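Local coordinates for protein amidohydrolase (Brucella melitensis biovar Abortus, PDB 4F0L) that is a metal-dependent amidohydrolase, probably a deaminase related to formimidoylglutamate deiminase, and carries an iron ion in its active site, at residues Gln11-Ala16 with Pro49-Gln54. Numbering follows the deposited sequence.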
ATOM      1  N   GLN B  11     -19.056 -17.704  30.630  1.00 32.48           N
ATOM      2  CA  GLN B  11     -17.617 -17.536  30.513  1.00 31.90           C
ATOM      3  C   GLN B  11     -17.167 -18.366  29.311  1.00 32.15           C
ATOM      4  O   GLN B  11     -17.486 -19.547  29.260  1.00 33.38           O
ATOM      5  CB  GLN B  11     -16.990 -18.009  31.850  1.00 32.50           C
ATOM      6  CG  GLN B  11     -15.518 -17.683  32.052  1.00 33.77           C
ATOM      7  CD  GLN B  11     -14.845 -18.623  33.024  1.00 35.11           C
ATOM      8  OE1 GLN B  11     -15.261 -19.781  33.170  1.00 35.91           O
ATOM      9  NE2 GLN B  11     -13.803 -18.137  33.703  1.00 33.19           N
ATOM     10  N   HIS B  12     -16.466 -17.757  28.343  1.00 30.10           N
ATOM     11  CA  HIS B  12     -16.066 -18.418  27.071  1.00 28.50           C
ATOM     12  C   HIS B  12     -14.548 -18.332  26.885  1.00 27.25           C
ATOM     13  O   HIS B  12     -13.921 -17.386  27.374  1.00 23.92           O
ATOM     14  CB  HIS B  12     -16.813 -17.782  25.858  1.00 27.13           C
ATOM     15  N   PHE B  13     -13.929 -19.311  26.203  1.00 24.71           N
ATOM     16  CA  PHE B  13     -12.468 -19.370  26.105  1.00 23.80           C
ATOM     17  C   PHE B  13     -11.963 -19.454  24.666  1.00 22.76           C
ATOM     18  O   PHE B  13     -12.447 -20.264  23.893  1.00 20.99           O
ATOM     19  CB  PHE B  13     -11.919 -20.563  26.880  1.00 24.26           C
ATOM     20  CG  PHE B  13     -11.999 -20.399  28.368  1.00 24.24           C
ATOM     21  CD1 PHE B  13     -10.979 -19.780  29.065  1.00 24.09           C
ATOM     22  CD2 PHE B  13     -13.099 -20.872  29.069  1.00 25.30           C
ATOM     23  CE1 PHE B  13     -11.051 -19.624  30.442  1.00 25.54           C
ATOM     24  CE2 PHE B  13     -13.185 -20.716  30.450  1.00 26.63           C
ATOM     25  CZ  PHE B  13     -12.157 -20.086  31.139  1.00 26.24           C
ATOM     26  N   ILE B  14     -10.951 -18.640  24.347  1.00 21.18           N
ATOM     27  CA  ILE B  14     -10.223 -18.747  23.096  1.00 20.90           C
ATOM     28  C   ILE B  14      -8.847 -19.320  23.445  1.00 20.25           C
ATOM     29  O   ILE B  14      -8.173 -18.831  24.341  1.00 19.54           O
ATOM     30  CB  ILE B  14     -10.016 -17.363  22.408  1.00 21.44           C
ATOM     31  CG1 ILE B  14     -11.346 -16.604  22.121  1.00 22.68           C
ATOM     32  CG2 ILE B  14      -9.180 -17.489  21.146  1.00 20.93           C
ATOM     33  CD1 ILE B  14     -12.390 -17.376  21.354  1.00 23.36           C
ATOM     34  N   HIS B  15      -8.400 -20.321  22.708  1.00 20.59           N
ATOM     35  CA  HIS B  15      -7.027 -20.829  22.869  1.00 20.83           C
ATOM     36  C   HIS B  15      -6.222 -20.469  21.637  1.00 20.22           C
ATOM     37  O   HIS B  15      -6.600 -20.810  20.521  1.00 20.33           O
ATOM     38  CB  HIS B  15      -7.005 -22.347  23.123  1.00 21.26           C
ATOM     39  CG  HIS B  15      -5.604 -22.912  23.354  1.00 22.12           C
ATOM     40  ND1 HIS B  15      -4.768 -23.195  22.341  1.00 22.84           N
ATOM     41  CD2 HIS B  15      -4.911 -23.215  24.535  1.00 22.48           C
ATOM     42  CE1 HIS B  15      -3.605 -23.661  22.835  1.00 23.55           C
ATOM     43  NE2 HIS B  15      -3.694 -23.664  24.182  1.00 23.72           N
ATOM     44  N   ALA B  16      -5.121 -19.758  21.845  1.00 19.50           N
ATOM     45  CA  ALA B  16      -4.266 -19.281  20.767  1.00 19.03           C
ATOM     46  C   ALA B  16      -2.945 -20.001  20.803  1.00 19.75           C
ATOM     47  O   ALA B  16      -2.267 -20.006  21.847  1.00 19.38           O
ATOM     48  CB  ALA B  16      -4.021 -17.794  20.945  1.00 17.83           C
ATOM     49  N   PRO B  49     -11.449 -28.718  26.302  1.00 35.80           N
ATOM     50  CA  PRO B  49     -12.276 -29.321  25.255  1.00 36.48           C
ATOM     51  C   PRO B  49     -13.303 -28.375  24.632  1.00 36.55           C
ATOM     52  O   PRO B  49     -13.666 -28.559  23.489  1.00 36.82           O
ATOM     53  CB  PRO B  49     -12.957 -30.488  25.966  1.00 38.16           C
ATOM     54  CG  PRO B  49     -12.958 -30.124  27.415  1.00 38.16           C
ATOM     55  CD  PRO B  49     -11.775 -29.229  27.647  1.00 36.90           C
ATOM     56  N   ASP B  50     -13.738 -27.346  25.341  1.00 36.99           N
ATOM     57  CA  ASP B  50     -14.694 -26.410  24.753  1.00 37.76           C
ATOM     58  C   ASP B  50     -14.064 -25.098  24.246  1.00 34.96           C
ATOM     59  O   ASP B  50     -14.784 -24.209  23.785  1.00 34.18           O
ATOM     60  CB  ASP B  50     -15.811 -26.129  25.768  1.00 41.90           C
ATOM     61  CG  ASP B  50     -16.644 -27.383  26.085  1.00 44.92           C
ATOM     62  OD1 ASP B  50     -16.867 -28.203  25.161  1.00 44.64           O
ATOM     63  OD2 ASP B  50     -17.055 -27.540  27.252  1.00 44.39           O
ATOM     64  N   ASP B  51     -12.738 -24.980  24.304  1.00 31.15           N
ATOM     65  CA  ASP B  51     -12.064 -23.746  23.869  1.00 28.99           C
ATOM     66  C   ASP B  51     -12.172 -23.604  22.360  1.00 27.12           C
ATOM     67  O   ASP B  51     -12.066 -24.571  21.653  1.00 26.39           O
ATOM     68  CB  ASP B  51     -10.588 -23.774  24.217  1.00 27.64           C
ATOM     69  CG  ASP B  51     -10.332 -23.744  25.708  1.00 28.29           C
ATOM     70  OD1 ASP B  51     -11.298 -23.774  26.490  1.00 28.18           O
ATOM     71  OD2 ASP B  51      -9.149 -23.668  26.090  1.00 26.90           O
ATOM     72  N   GLU B  52     -12.407 -22.395  21.885  1.00 26.69           N
ATOM     73  CA  GLU B  52     -12.308 -22.110  20.474  1.00 27.89           C
ATOM     74  C   GLU B  52     -10.843 -21.891  20.106  1.00 26.66           C
ATOM     75  O   GLU B  52     -10.152 -21.077  20.721  1.00 26.09           O
ATOM     76  CB  GLU B  52     -13.101 -20.873  20.136  1.00 28.26           C
ATOM     77  CG  GLU B  52     -13.126 -20.587  18.656  1.00 29.82           C
ATOM     78  CD  GLU B  52     -13.859 -19.295  18.366  1.00 30.75           C
ATOM     79  OE1 GLU B  52     -14.669 -18.875  19.212  1.00 33.17           O
ATOM     80  OE2 GLU B  52     -13.601 -18.692  17.329  1.00 30.92           O
ATOM     81  N   ARG B  53     -10.376 -22.624  19.110  1.00 25.55           N
ATOM     82  CA  ARG B  53      -8.954 -22.668  18.785  1.00 26.14           C
ATOM     83  C   ARG B  53      -8.567 -21.656  17.713  1.00 23.29           C
ATOM     84  O   ARG B  53      -9.206 -21.586  16.680  1.00 22.90           O
ATOM     85  CB  ARG B  53      -8.588 -24.066  18.277  1.00 28.75           C
ATOM     86  CG  ARG B  53      -9.002 -25.155  19.236  1.00 32.11           C
ATOM     87  CD  ARG B  53      -7.832 -25.557  20.075  1.00 36.08           C
ATOM     88  NE  ARG B  53      -7.041 -26.563  19.379  1.00 40.26           N
ATOM     89  CZ  ARG B  53      -7.151 -27.866  19.580  1.00 46.08           C
ATOM     90  NH1 ARG B  53      -8.021 -28.353  20.475  1.00 46.45           N
ATOM     91  NH2 ARG B  53      -6.387 -28.699  18.872  1.00 49.60           N
ATOM     92  N   GLN B  54      -7.514 -20.898  17.964  1.00 20.98           N
ATOM     93  CA  GLN B  54      -6.994 -19.958  16.973  1.00 20.95           C
ATOM     94  C   GLN B  54      -5.466 -20.137  16.879  1.00 19.68           C
ATOM     95  O   GLN B  54      -4.817 -20.605  17.821  1.00 19.20           O
ATOM     96  CB  GLN B  54      -7.386 -18.517  17.368  1.00 20.92           C
ATOM     97  CG  GLN B  54      -8.884 -18.268  17.425  1.00 21.95           C
ATOM     98  CD  GLN B  54      -9.522 -18.147  16.040  1.00 22.51           C
ATOM     99  OE1 GLN B  54      -8.864 -17.771  15.077  1.00 22.52           O
ATOM    100  NE2 GLN B  54     -10.820 -18.429  15.948  1.00 22.89           N
TER
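The carboxylate of D51 and the ring of F13 are inclined by only 25°, but they meet obliquely: OD1 of D51 sits 3.3 Å from CB of F13, at the root of the ring. R30 joins the two, making a salt bridge with D51 OD2 and a cation-pi contact with the F13 ring, which probably steadies the carboxylate as an anion. The imidazole of H15, with CG anti to the backbone N (chi1 -178°), stands on this same face; its CB lies 3.9 Å from D51 OD2, while CD of R53 approaches the ring obliquely and NE2 is hydrogen-bonded to the carbonyl O of V45. I14, E52 and Q54 occupy the other face. There I14 and E52 run side by side, CD1 of I14 reaching 3.5 Å from E52 OE1, and CG2 of I14 rests 3.8 Å from CG of Q54. The Q54 chain bends at chi2 (-75°), and its NE2 gives E52 OE2 a weak hydrogen bond; K432 holds that oxygen by a salt bridge, and S397 OG and D425 OD2 hydrogen-bond to the Q54 amide, at OE1 and NE2 respectively.

Between these two faces the backbones pair in parallel, I14 with E52, H15 with R53 and A16 with Q54. Three hydrogen bonds join them: E52 N donates to F13 O in the carbonyl plane, H15 N to E52 O from above its carbonyl plane, and Q54 N to H15 O almost along the C=O axis at 2.7 Å.

The pairing puts strand 52-54 at one outer border of a four-stranded mixed sheet in the HutF-type N-terminal region, far from the iron site. On its other side strand 12-16 pairs antiparallel with strand 29-34, and W427 of strand 422-428 packs against I14, E52 and Q54.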